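Local coordinates for protein diaminopimelate decarboxylase (PDB 1TWI) that catalyses the pyridoxal-phosphate-dependent decarboxylation of meso-diaminopimelate to L-lysine, the last step of the diaminopimelate route of lysine biosynthesis, at residues I253-D258 with P291-V296; E37-I42 with A297-L302; M327-P330 with Y336-I339. All blocks are in the same frame, centred on the assembly; numbering follows the deposited sequence.

The three contacts line the junction between the parallel barrel that carries pyridoxal phosphate and the mixed beta sheet of the other domain. Contact 2 ties residues 37-42, near the start of the chain, to residues 297-302; both segments of contact 1 lie between these two in sequence, and contact 3 follows farther along. Helix 293-296 of contact 1 runs on into residues 297-299 and strand 300-311 of contact 2, and the centres of these two contacts are about 10 Å apart. The centre of contact 3 is about 12 Å from that of contact 1 and about 16 Å from that of contact 2. Contacts 1 and 3 bring Arg293 and Arg329 side by side in the lysine pocket, while contact 2 joins the two domains.

Contact 1 of 3, residues I253-D258 with P291-V296. With PLP (pyridoxal-5'-phosphate), chain E.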
ATOM      1  N   ILE A 253      16.093  -9.251  -9.782  1.00 10.18           N
ATOM      2  CA  ILE A 253      15.542 -10.143 -10.781  1.00 12.26           C
ATOM      3  C   ILE A 253      15.398  -9.341 -12.097  1.00 11.56           C
ATOM      4  O   ILE A 253      15.364  -8.103 -12.093  1.00 13.26           O
ATOM      5  CB  ILE A 253      14.162 -10.756 -10.307  1.00 11.26           C
ATOM      6  CG1 ILE A 253      13.081  -9.672 -10.240  1.00 11.63           C
ATOM      7  CG2 ILE A 253      14.349 -11.463  -8.956  1.00 10.58           C
ATOM      8  CD1 ILE A 253      12.061  -9.717 -11.478  1.00  9.00           C
ATOM      9  N   PRO A 254      15.301 -10.032 -13.238  1.00 11.73           N
ATOM     10  CA  PRO A 254      15.196  -9.263 -14.492  1.00 11.63           C
ATOM     11  C   PRO A 254      13.839  -8.614 -14.866  1.00 13.72           C
ATOM     12  O   PRO A 254      13.104  -9.152 -15.693  1.00 12.92           O
ATOM     13  CB  PRO A 254      15.714 -10.279 -15.548  1.00 11.53           C
ATOM     14  CG  PRO A 254      15.229 -11.646 -14.996  1.00 11.07           C
ATOM     15  CD  PRO A 254      15.290 -11.496 -13.465  1.00  9.85           C
ATOM     16  N   TYR A 255      13.510  -7.466 -14.260  1.00 11.59           N
ATOM     17  CA  TYR A 255      12.277  -6.815 -14.612  1.00 12.64           C
ATOM     18  C   TYR A 255      12.399  -6.338 -16.071  1.00 13.05           C
ATOM     19  O   TYR A 255      11.443  -6.455 -16.818  1.00 12.16           O
ATOM     20  CB  TYR A 255      12.008  -5.612 -13.712  1.00 11.64           C
ATOM     21  CG  TYR A 255      11.533  -6.034 -12.343  1.00 12.94           C
ATOM     22  CD1 TYR A 255      10.255  -6.606 -12.149  1.00 11.70           C
ATOM     23  CD2 TYR A 255      12.383  -5.899 -11.249  1.00 10.67           C
ATOM     24  CE1 TYR A 255       9.837  -7.031 -10.856  1.00 11.51           C
ATOM     25  CE2 TYR A 255      11.986  -6.339  -9.952  1.00 13.81           C
ATOM     26  CZ  TYR A 255      10.714  -6.891  -9.773  1.00 12.84           C
ATOM     27  OH  TYR A 255      10.331  -7.261  -8.490  1.00 14.76           O
ATOM     28  N   TYR A 256      13.549  -5.750 -16.419  1.00 14.12           N
ATOM     29  CA  TYR A 256      13.869  -5.323 -17.782  1.00 17.23           C
ATOM     30  C   TYR A 256      14.381  -6.602 -18.455  1.00 16.96           C
ATOM     31  O   TYR A 256      15.128  -7.344 -17.847  1.00 16.58           O
ATOM     32  CB  TYR A 256      14.970  -4.249 -17.767  1.00 18.30           C
ATOM     33  CG  TYR A 256      14.382  -2.877 -17.549  1.00 19.14           C
ATOM     34  CD1 TYR A 256      13.705  -2.227 -18.570  1.00 20.28           C
ATOM     35  CD2 TYR A 256      14.469  -2.252 -16.299  1.00 19.97           C
ATOM     36  CE1 TYR A 256      13.137  -0.984 -18.344  1.00 23.76           C
ATOM     37  CE2 TYR A 256      13.900  -1.005 -16.067  1.00 20.46           C
ATOM     38  CZ  TYR A 256      13.250  -0.387 -17.082  1.00 20.61           C
ATOM     39  OH  TYR A 256      12.730   0.854 -16.855  1.00 23.08           O
ATOM     40  N   LYS A 257      13.957  -6.866 -19.684  1.00 18.73           N
ATOM     41  CA  LYS A 257      14.324  -8.085 -20.385  1.00 19.71           C
ATOM     42  C   LYS A 257      15.448  -7.992 -21.446  1.00 22.11           C
ATOM     43  O   LYS A 257      15.829  -9.014 -22.046  1.00 21.89           O
ATOM     44  CB  LYS A 257      13.082  -8.633 -21.057  1.00 18.38           C
ATOM     45  CG  LYS A 257      11.824  -8.639 -20.139  1.00 15.59           C
ATOM     46  CD  LYS A 257      12.049  -9.684 -19.042  1.00 11.41           C
ATOM     47  CE  LYS A 257      10.832  -9.806 -18.110  1.00 11.71           C
ATOM     48  NZ  LYS A 257      11.304 -10.564 -16.920  1.00 11.02           N
ATOM     49  N   ASP A 258      15.985  -6.797 -21.640  1.00 24.79           N
ATOM     50  CA  ASP A 258      17.033  -6.540 -22.655  1.00 27.34           C
ATOM     51  C   ASP A 258      18.491  -6.737 -22.189  1.00 28.39           C
ATOM     52  O   ASP A 258      19.408  -6.874 -23.017  1.00 28.50           O
ATOM     53  CB  ASP A 258      16.839  -5.123 -23.184  1.00 28.80           C
ATOM     54  CG  ASP A 258      17.117  -4.062 -22.109  1.00 31.31           C
ATOM     55  OD1 ASP A 258      16.674  -4.220 -20.935  1.00 30.75           O
ATOM     56  OD2 ASP A 258      17.792  -3.058 -22.437  1.00 35.04           O
ATOM     57  N   PRO A 291      16.931 -15.063   0.271  1.00 10.71           N
ATOM     58  CA  PRO A 291      16.311 -14.502  -0.918  1.00  8.77           C
ATOM     59  C   PRO A 291      14.780 -14.439  -0.791  1.00 11.00           C
ATOM     60  O   PRO A 291      14.161 -15.352  -0.194  1.00 10.28           O
ATOM     61  CB  PRO A 291      16.754 -15.457  -2.040  1.00  7.89           C
ATOM     62  CG  PRO A 291      16.809 -16.816  -1.338  1.00  7.59           C
ATOM     63  CD  PRO A 291      17.412 -16.452   0.053  1.00 10.41           C
ATOM     64  N   GLY A 292      14.195 -13.369  -1.343  1.00  9.99           N
ATOM     65  CA  GLY A 292      12.745 -13.205  -1.369  1.00  9.95           C
ATOM     66  C   GLY A 292      12.351 -13.108  -2.856  1.00 11.27           C
ATOM     67  O   GLY A 292      11.927 -14.076  -3.495  1.00  8.82           O
ATOM     68  N   ARG A 293      12.526 -11.907  -3.394  1.00 12.25           N
ATOM     69  CA  ARG A 293      12.225 -11.593  -4.787  1.00 12.45           C
ATOM     70  C   ARG A 293      12.842 -12.616  -5.723  1.00 11.93           C
ATOM     71  O   ARG A 293      12.167 -13.119  -6.605  1.00 10.50           O
ATOM     72  CB  ARG A 293      12.776 -10.205  -5.121  1.00 11.76           C
ATOM     73  CG  ARG A 293      12.173  -9.529  -6.359  1.00 10.19           C
ATOM     74  CD  ARG A 293      13.065  -8.290  -6.742  1.00  9.88           C
ATOM     75  NE  ARG A 293      13.208  -7.362  -5.607  1.00 10.77           N
ATOM     76  CZ  ARG A 293      12.331  -6.400  -5.309  1.00 11.93           C
ATOM     77  NH1 ARG A 293      11.232  -6.184  -6.058  1.00 11.05           N
ATOM     78  NH2 ARG A 293      12.530  -5.689  -4.217  1.00 13.87           N
ATOM     79  N   SER A 294      14.113 -12.974  -5.525  1.00 11.88           N
ATOM     80  CA  SER A 294      14.718 -13.919  -6.463  1.00 11.33           C
ATOM     81  C   SER A 294      14.212 -15.374  -6.420  1.00 11.93           C
ATOM     82  O   SER A 294      14.640 -16.219  -7.246  1.00 11.48           O
ATOM     83  CB  SER A 294      16.273 -13.861  -6.386  1.00 10.01           C
ATOM     84  OG  SER A 294      16.732 -14.161  -5.087  1.00 11.53           O
ATOM     85  N   LEU A 295      13.345 -15.708  -5.452  1.00 11.27           N
ATOM     86  CA  LEU A 295      12.726 -17.027  -5.510  1.00 10.50           C
ATOM     87  C   LEU A 295      11.342 -16.977  -6.139  1.00  9.88           C
ATOM     88  O   LEU A 295      10.949 -17.929  -6.810  1.00 11.09           O
ATOM     89  CB  LEU A 295      12.520 -17.684  -4.140  1.00 10.45           C
ATOM     90  CG  LEU A 295      13.838 -18.191  -3.544  1.00 12.31           C
ATOM     91  CD1 LEU A 295      13.546 -18.790  -2.218  1.00 13.35           C
ATOM     92  CD2 LEU A 295      14.488 -19.222  -4.504  1.00 14.27           C
ATOM     93  N   VAL A 296      10.581 -15.909  -5.908  1.00 10.00           N
ATOM     94  CA  VAL A 296       9.223 -15.922  -6.412  1.00  9.72           C
ATOM     95  C   VAL A 296       8.775 -14.895  -7.436  1.00 10.33           C
ATOM     96  O   VAL A 296       7.763 -15.106  -8.087  1.00  9.71           O
ATOM     97  CB  VAL A 296       8.200 -15.900  -5.206  1.00 10.35           C
ATOM     98  CG1 VAL A 296       8.462 -17.129  -4.286  1.00  7.64           C
ATOM     99  CG2 VAL A 296       8.358 -14.571  -4.350  1.00  5.52           C
TER
HETATM  100  N1  PLP E1501      16.259 -10.365   4.543  1.00 11.88           N
HETATM  101  C2  PLP E1501      15.836  -9.192   5.140  1.00 13.84           C
HETATM  102  C2A PLP E1501      16.373  -8.909   6.564  1.00  9.82           C
HETATM  103  C3  PLP E1501      14.948  -8.388   4.429  1.00 13.40           C
HETATM  104  O3  PLP E1501      14.552  -7.245   5.046  1.00 14.70           O
HETATM  105  C4  PLP E1501      14.510  -8.674   3.163  1.00 12.19           C
HETATM  106  C4A PLP E1501      13.514  -7.695   2.454  1.00 15.34           C
HETATM  107  O4A PLP E1501      12.991  -6.881   3.148  1.00 31.71           O
HETATM  108  C5  PLP E1501      14.940  -9.869   2.543  1.00 11.70           C
HETATM  109  C6  PLP E1501      15.817 -10.668   3.259  1.00 10.63           C
HETATM  110  C5A PLP E1501      14.568 -10.353   1.149  1.00 11.40           C
HETATM  111  O4P PLP E1501      14.940  -9.398   0.121  1.00 14.22           O
HETATM  112  P   PLP E1501      14.775  -9.734  -1.419  1.00 12.13           P
HETATM  113  O1P PLP E1501      15.238  -8.505  -2.088  1.00 12.88           O
HETATM  114  O2P PLP E1501      13.305  -9.970  -1.622  1.00 12.61           O
HETATM  115  O3P PLP E1501      15.604 -10.897  -1.729  1.00 13.65           O
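Arg293 serves the cofactor phosphate with its backbone while its side chain reaches across to the phenol of Tyr255. The site is the phosphate-binding helix start of a fold-type III pyridoxal-phosphate enzyme: Pro291 and Gly292 follow barrel strand 286-289, Gly292 is the N-cap, and the short helix 293-296 points its amino end at the phosphate, where its dipole probably helps to stabilise the charge. Arg293 NH1 donates to Tyr255 OH over 2.8 Å, with an N-H...O angle of 159° and the oxygen in the guanidinium plane. The ring and guanidinium planes stand 72° apart, and the two side chains cross at about a right angle. Arg293 leaves the helix extended and bends only at its third torsion, which turns the guanidinium back to meet the phenol. Its NH2 is bonded to Ser213, which is itself hydrogen-bonded to the cofactor, and so the flat group is held from two nitrogens.

Ile253 packs against both Arg293 and Ser294. Its CG2 lies 3.5 Å from Ser294 CA, and its CG1 is 3.8 Å from Arg293 CD. Its CD1 sits over the centre of the Tyr255 ring, 3.4 Å above the plane. The loop thus wedges an aliphatic side chain between helix and phenol. Ser294 OG turns elsewhere, to Tyr47 on helix 37-58. At the helix start Gly292 N reaches phosphate oxygen O3P at 2.9 Å, and the straighter bond runs from Arg293 N to O2P, 2.7 Å long at 171°.

Contact 2 of 3, residues E37-I42 with A297-L302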
ATOM      1  N   GLU A  37       4.233 -22.915 -10.489  1.00 11.36           N
ATOM      2  CA  GLU A  37       4.898 -23.777  -9.533  1.00 10.70           C
ATOM      3  C   GLU A  37       6.257 -24.192 -10.077  1.00 11.42           C
ATOM      4  O   GLU A  37       7.239 -24.211  -9.343  1.00 11.49           O
ATOM      5  CB  GLU A  37       4.050 -25.029  -9.276  1.00 12.13           C
ATOM      6  CG  GLU A  37       4.744 -26.061  -8.370  1.00 14.15           C
ATOM      7  CD  GLU A  37       3.795 -27.216  -8.104  1.00 18.15           C
ATOM      8  OE1 GLU A  37       3.102 -27.197  -7.079  1.00 19.12           O
ATOM      9  OE2 GLU A  37       3.689 -28.122  -8.941  1.00 20.40           O
ATOM     10  N   GLU A  38       6.331 -24.539 -11.362  1.00 10.76           N
ATOM     11  CA  GLU A  38       7.640 -24.946 -11.915  1.00 12.54           C
ATOM     12  C   GLU A  38       8.648 -23.770 -11.898  1.00 11.45           C
ATOM     13  O   GLU A  38       9.835 -23.973 -11.669  1.00 12.09           O
ATOM     14  CB  GLU A  38       7.448 -25.475 -13.361  1.00 14.70           C
ATOM     15  CG  GLU A  38       8.725 -25.911 -14.107  1.00 19.35           C
ATOM     16  CD  GLU A  38       9.465 -27.113 -13.490  1.00 23.68           C
ATOM     17  OE1 GLU A  38       8.874 -27.903 -12.707  1.00 23.02           O
ATOM     18  OE2 GLU A  38      10.666 -27.266 -13.826  1.00 26.89           O
ATOM     19  N   GLN A  39       8.212 -22.550 -12.186  1.00 10.93           N
ATOM     20  CA  GLN A  39       9.181 -21.459 -12.136  1.00 10.62           C
ATOM     21  C   GLN A  39       9.779 -21.317 -10.689  1.00 11.73           C
ATOM     22  O   GLN A  39      10.972 -20.997 -10.520  1.00 11.81           O
ATOM     23  CB  GLN A  39       8.521 -20.116 -12.535  1.00 10.78           C
ATOM     24  CG  GLN A  39       9.536 -18.978 -12.583  1.00  8.93           C
ATOM     25  CD  GLN A  39      10.577 -19.232 -13.682  1.00  8.80           C
ATOM     26  OE1 GLN A  39      11.776 -19.494 -13.411  1.00 13.40           O
ATOM     27  NE2 GLN A  39      10.118 -19.211 -14.915  1.00  7.25           N
ATOM     28  N   ILE A  40       8.945 -21.490  -9.650  1.00  9.45           N
ATOM     29  CA  ILE A  40       9.462 -21.409  -8.282  1.00 10.10           C
ATOM     30  C   ILE A  40      10.476 -22.540  -8.062  1.00 11.70           C
ATOM     31  O   ILE A  40      11.550 -22.322  -7.445  1.00 10.59           O
ATOM     32  CB  ILE A  40       8.323 -21.500  -7.205  1.00 10.93           C
ATOM     33  CG1 ILE A  40       7.406 -20.273  -7.320  1.00  8.58           C
ATOM     34  CG2 ILE A  40       8.938 -21.552  -5.773  1.00  9.71           C
ATOM     35  CD1 ILE A  40       6.149 -20.309  -6.445  1.00  8.76           C
ATOM     36  N   LYS A  41      10.170 -23.746  -8.545  1.00 10.76           N
ATOM     37  CA  LYS A  41      11.134 -24.852  -8.374  1.00 13.45           C
ATOM     38  C   LYS A  41      12.418 -24.536  -9.109  1.00 11.50           C
ATOM     39  O   LYS A  41      13.523 -24.819  -8.602  1.00 11.81           O
ATOM     40  CB  LYS A  41      10.594 -26.188  -8.928  1.00 14.97           C
ATOM     41  CG  LYS A  41       9.316 -26.707  -8.192  1.00 19.29           C
ATOM     42  CD  LYS A  41       8.963 -28.111  -8.776  1.00 23.91           C
ATOM     43  CE  LYS A  41       7.523 -28.429  -8.559  1.00 27.63           C
ATOM     44  NZ  LYS A  41       7.210 -28.485  -7.106  1.00 30.50           N
ATOM     45  N   ILE A  42      12.293 -23.965 -10.290  1.00 12.66           N
ATOM     46  CA  ILE A  42      13.527 -23.587 -11.039  1.00 12.25           C
ATOM     47  C   ILE A  42      14.349 -22.535 -10.280  1.00 12.90           C
ATOM     48  O   ILE A  42      15.590 -22.660 -10.139  1.00 10.41           O
ATOM     49  CB  ILE A  42      13.166 -23.006 -12.424  1.00 11.98           C
ATOM     50  CG1 ILE A  42      12.711 -24.178 -13.319  1.00 11.39           C
ATOM     51  CG2 ILE A  42      14.395 -22.175 -12.993  1.00 11.16           C
ATOM     52  CD1 ILE A  42      11.985 -23.766 -14.598  1.00 18.71           C
ATOM     53  N   ALA A 297       9.510 -13.796  -7.596  1.00 10.49           N
ATOM     54  CA  ALA A 297       9.041 -12.757  -8.484  1.00 10.11           C
ATOM     55  C   ALA A 297       8.723 -13.196  -9.896  1.00 10.10           C
ATOM     56  O   ALA A 297       7.637 -12.892 -10.396  1.00  9.10           O
ATOM     57  CB  ALA A 297      10.094 -11.567  -8.546  1.00 10.15           C
ATOM     58  N   THR A 298       9.675 -13.876 -10.540  1.00  9.91           N
ATOM     59  CA  THR A 298       9.481 -14.280 -11.946  1.00 10.46           C
ATOM     60  C   THR A 298       8.433 -15.389 -12.124  1.00 11.53           C
ATOM     61  O   THR A 298       8.102 -15.736 -13.245  1.00 12.33           O
ATOM     62  CB  THR A 298      10.824 -14.793 -12.575  1.00 10.38           C
ATOM     63  OG1 THR A 298      11.315 -15.878 -11.817  1.00 10.17           O
ATOM     64  CG2 THR A 298      11.872 -13.678 -12.586  1.00  9.13           C
ATOM     65  N   ALA A 299       7.939 -15.970 -11.024  1.00 10.02           N
ATOM     66  CA  ALA A 299       6.930 -17.015 -11.136  1.00 11.28           C
ATOM     67  C   ALA A 299       5.497 -16.422 -11.204  1.00 10.30           C
ATOM     68  O   ALA A 299       4.537 -17.151 -11.512  1.00 10.69           O
ATOM     69  CB  ALA A 299       7.014 -17.984  -9.905  1.00 10.72           C
ATOM     70  N   GLY A 300       5.367 -15.134 -10.930  1.00  9.40           N
ATOM     71  CA  GLY A 300       4.028 -14.507 -10.890  1.00 10.35           C
ATOM     72  C   GLY A 300       3.633 -13.609 -12.037  1.00 10.63           C
ATOM     73  O   GLY A 300       4.447 -12.797 -12.505  1.00 12.37           O
ATOM     74  N   TYR A 301       2.398 -13.764 -12.519  1.00 10.18           N
ATOM     75  CA  TYR A 301       1.902 -12.936 -13.621  1.00 10.51           C
ATOM     76  C   TYR A 301       0.556 -12.429 -13.169  1.00 11.59           C
ATOM     77  O   TYR A 301      -0.163 -13.165 -12.527  1.00 13.14           O
ATOM     78  CB  TYR A 301       1.712 -13.782 -14.894  1.00  9.35           C
ATOM     79  CG  TYR A 301       3.048 -14.397 -15.322  1.00 11.56           C
ATOM     80  CD1 TYR A 301       3.522 -15.539 -14.684  1.00 11.28           C
ATOM     81  CD2 TYR A 301       3.880 -13.763 -16.295  1.00 12.35           C
ATOM     82  CE1 TYR A 301       4.773 -16.053 -14.955  1.00 11.86           C
ATOM     83  CE2 TYR A 301       5.167 -14.288 -16.603  1.00 11.17           C
ATOM     84  CZ  TYR A 301       5.594 -15.431 -15.914  1.00 12.76           C
ATOM     85  OH  TYR A 301       6.857 -15.960 -16.094  1.00 10.49           O
ATOM     86  N   LEU A 302       0.233 -11.173 -13.494  1.00 11.79           N
ATOM     87  CA  LEU A 302      -1.072 -10.627 -13.141  1.00 11.09           C
ATOM     88  C   LEU A 302      -1.865 -10.339 -14.433  1.00 12.19           C
ATOM     89  O   LEU A 302      -1.419  -9.533 -15.278  1.00 10.32           O
ATOM     90  CB  LEU A 302      -0.912  -9.332 -12.331  1.00 10.71           C
ATOM     91  CG  LEU A 302      -2.206  -8.581 -11.938  1.00 12.96           C
ATOM     92  CD1 LEU A 302      -3.150  -9.481 -11.110  1.00 11.01           C
ATOM     93  CD2 LEU A 302      -1.808  -7.347 -11.172  1.00 10.97           C
TER
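The flat group met here is the peptide linking Thr298 to Ala299: Gln39 CG lies above the peptide plane, displaced toward the side of the carbonyl oxygen and the following CA, 3.6 Å from Thr298 O and 3.6 Å from Ala299 CA. Nearby, the Tyr301 ring stands edge-to-face with Phe382. Gln39 extends from the helix with CG anti to the backbone N (chi1 -176°), which lays CB and CG along residues 298 and 299. The Gln39 and Thr298 side chains cross at about a right angle, with Gln39 CG 3.7 Å from Thr298 OG1. That hydroxyl is bonded to Asn43, one helical turn beyond Gln39, so the threonine is held to the same helix by a polar link as well.

Ala299 CB packs against two neighbouring residues of the helix, Gln39 and Ile40. It lies 3.7 Å from Gln39 CB and 3.5 Å from Ile40 CG1, the latter tighter than usual for two carbons. The helix can come this near because the methyl is small: Gln39 and Ala299 have CA atoms 5.1 Å apart. Beyond, Ile40 also packs on Leu79 and Leu80 of helix 74-82.

One segment leaves the mixed sheet and the other enters it: strand 32-36 runs straight into helix 37-58, whereas residues 297-299 lead into strand 300-311. The two strands are antiparallel neighbours, and Ala299 and Tyr301 make backbone bonds to Ser36 and Val34. The contact thus sets side by side two chain connections between the TIM barrel and the beta domain, at the domain junction of a fold-type III decarboxylase.

Contact 3 of 3, residues M327-P330 with Y336-I339; sequences MMRP and YHHI
Pro330 and His337 meet across a tight chain reversal, Pro330 CG lying 3.8 Å from His337 CD2; the CA atoms of Pro330 and Tyr336 are 6.5 Å apart, with the rest of helix 329-333 and a short loop between them. His337 is the piece inserted into this bend, and three side chains of 327-330 meet its ring. Met327 brings its methyl over one face: CE lies 3.8 Å from the ring centroid and 12° off the normal, a CH-pi contact. The thioether chain curls at chi2 (-80°) and again at chi3, which also leaves SD able to accept a weak capping bond from Arg329 N at 3.7 Å.

Arg329 comes to the ring's edge, where its CD lies 3.3 Å from His337 NE2. Its guanidinium, turned 68° from the imidazole, places NH1 2.9 Å from the same NE2. Pro330 adds its contact obliquely. The other ring nitrogen, ND1, is hydrogen-bonded to Phe382 O, which fixes how the imidazole is rotated. Tyr255 meets His337 edge-to-face and lies in cation-pi contact with Arg329, joining this bend to the loop at 253-258.

Arg329 lines the pocket of the bound lysine and is inferred to bind the substrate. His337 and Tyr255 probably help to position this arginine, as a second shell of the decarboxylase's substrate-binding site.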
ATOM      1  N   MET A 327      -1.674  -4.747  -6.988  1.00 12.05           N
ATOM      2  CA  MET A 327      -0.232  -4.841  -7.200  1.00 13.52           C
ATOM      3  C   MET A 327       0.271  -3.403  -7.152  1.00 13.98           C
ATOM      4  O   MET A 327       0.100  -2.633  -8.101  1.00 14.42           O
ATOM      5  CB  MET A 327       0.026  -5.457  -8.563  1.00 13.37           C
ATOM      6  CG  MET A 327       1.381  -6.196  -8.637  1.00 14.56           C
ATOM      7  SD  MET A 327       2.816  -5.102  -8.878  1.00 16.83           S
ATOM      8  CE  MET A 327       2.647  -4.683 -10.724  1.00 13.97           C
ATOM      9  N   MET A 328       0.890  -3.064  -6.031  1.00 13.22           N
ATOM     10  CA  MET A 328       1.315  -1.705  -5.736  1.00 14.03           C
ATOM     11  C   MET A 328       2.660  -1.233  -6.263  1.00 15.41           C
ATOM     12  O   MET A 328       2.967  -0.037  -6.105  1.00 14.44           O
ATOM     13  CB  MET A 328       1.348  -1.521  -4.215  1.00 14.48           C
ATOM     14  CG  MET A 328      -0.030  -1.649  -3.540  1.00 14.70           C
ATOM     15  SD  MET A 328      -0.912  -0.057  -3.754  1.00 17.46           S
ATOM     16  CE  MET A 328      -0.069   0.827  -2.389  1.00 16.71           C
ATOM     17  N   ARG A 329       3.453  -2.109  -6.880  1.00 15.11           N
ATOM     18  CA  ARG A 329       4.823  -1.668  -7.241  1.00 18.48           C
ATOM     19  C   ARG A 329       4.934  -0.456  -8.157  1.00 17.51           C
ATOM     20  O   ARG A 329       5.679   0.472  -7.856  1.00 18.45           O
ATOM     21  CB  ARG A 329       5.691  -2.808  -7.817  1.00 20.27           C
ATOM     22  CG  ARG A 329       5.967  -3.982  -6.899  1.00 27.49           C
ATOM     23  CD  ARG A 329       7.108  -4.826  -7.563  1.00 30.71           C
ATOM     24  NE  ARG A 329       8.396  -4.173  -7.401  1.00 32.30           N
ATOM     25  CZ  ARG A 329       9.244  -3.816  -8.368  1.00 31.93           C
ATOM     26  NH1 ARG A 329       9.015  -4.014  -9.654  1.00 34.85           N
ATOM     27  NH2 ARG A 329      10.383  -3.250  -8.007  1.00 34.96           N
ATOM     28  N   PRO A 330       4.221  -0.456  -9.291  1.00 18.86           N
ATOM     29  CA  PRO A 330       4.339   0.736 -10.152  1.00 18.98           C
ATOM     30  C   PRO A 330       3.842   2.025  -9.483  1.00 21.92           C
ATOM     31  O   PRO A 330       4.535   3.060  -9.541  1.00 21.48           O
ATOM     32  CB  PRO A 330       3.503   0.382 -11.388  1.00 20.24           C
ATOM     33  CG  PRO A 330       3.587  -1.173 -11.448  1.00 18.32           C
ATOM     34  CD  PRO A 330       3.419  -1.516  -9.940  1.00 18.62           C
ATOM     35  N   TYR A 336       9.286  -0.523 -13.055  1.00 16.36           N
ATOM     36  CA  TYR A 336       9.011  -1.147 -14.333  1.00 15.89           C
ATOM     37  C   TYR A 336       8.679  -2.662 -14.300  1.00 14.19           C
ATOM     38  O   TYR A 336       9.415  -3.469 -13.708  1.00 12.63           O
ATOM     39  CB  TYR A 336      10.221  -0.918 -15.290  1.00 17.26           C
ATOM     40  CG  TYR A 336       9.976  -1.406 -16.710  1.00 20.34           C
ATOM     41  CD1 TYR A 336      10.141  -2.752 -17.058  1.00 22.05           C
ATOM     42  CD2 TYR A 336       9.516  -0.522 -17.699  1.00 22.34           C
ATOM     43  CE1 TYR A 336       9.832  -3.206 -18.381  1.00 24.27           C
ATOM     44  CE2 TYR A 336       9.217  -0.953 -18.988  1.00 24.31           C
ATOM     45  CZ  TYR A 336       9.371  -2.288 -19.322  1.00 25.67           C
ATOM     46  OH  TYR A 336       9.041  -2.691 -20.607  1.00 30.40           O
ATOM     47  N   HIS A 337       7.560  -3.027 -14.950  1.00 13.47           N
ATOM     48  CA  HIS A 337       7.172  -4.419 -15.160  1.00 13.27           C
ATOM     49  C   HIS A 337       6.859  -4.549 -16.660  1.00 13.95           C
ATOM     50  O   HIS A 337       6.267  -3.662 -17.225  1.00 13.41           O
ATOM     51  CB  HIS A 337       5.909  -4.846 -14.401  1.00 13.88           C
ATOM     52  CG  HIS A 337       6.099  -4.921 -12.918  1.00 13.84           C
ATOM     53  ND1 HIS A 337       6.252  -6.115 -12.237  1.00 13.67           N
ATOM     54  CD2 HIS A 337       6.174  -3.939 -11.989  1.00 12.89           C
ATOM     55  CE1 HIS A 337       6.412  -5.859 -10.947  1.00 14.32           C
ATOM     56  NE2 HIS A 337       6.371  -4.544 -10.772  1.00 15.60           N
ATOM     57  N   HIS A 338       7.304  -5.633 -17.277  1.00 12.45           N
ATOM     58  CA  HIS A 338       7.030  -5.932 -18.682  1.00 13.28           C
ATOM     59  C   HIS A 338       5.510  -6.272 -18.791  1.00 13.58           C
ATOM     60  O   HIS A 338       4.943  -6.924 -17.931  1.00 13.65           O
ATOM     61  CB  HIS A 338       7.874  -7.141 -19.087  1.00 15.61           C
ATOM     62  CG  HIS A 338       7.794  -7.444 -20.540  1.00 18.59           C
ATOM     63  ND1 HIS A 338       7.518  -8.712 -21.023  1.00 21.20           N
ATOM     64  CD2 HIS A 338       7.915  -6.641 -21.625  1.00 19.04           C
ATOM     65  CE1 HIS A 338       7.480  -8.678 -22.350  1.00 16.41           C
ATOM     66  NE2 HIS A 338       7.710  -7.431 -22.738  1.00 20.41           N
ATOM     67  N   ILE A 339       4.865  -5.806 -19.842  1.00 14.27           N
ATOM     68  CA  ILE A 339       3.440  -6.022 -20.022  1.00 13.23           C
ATOM     69  C   ILE A 339       3.189  -6.416 -21.479  1.00 13.30           C
ATOM     70  O   ILE A 339       3.772  -5.814 -22.370  1.00 13.26           O
ATOM     71  CB  ILE A 339       2.652  -4.702 -19.732  1.00 12.88           C
ATOM     72  CG1 ILE A 339       2.843  -4.298 -18.254  1.00 13.34           C
ATOM     73  CG2 ILE A 339       1.124  -4.856 -20.035  1.00 13.56           C
ATOM     74  CD1 ILE A 339       2.386  -2.849 -17.946  1.00 14.17           C
TER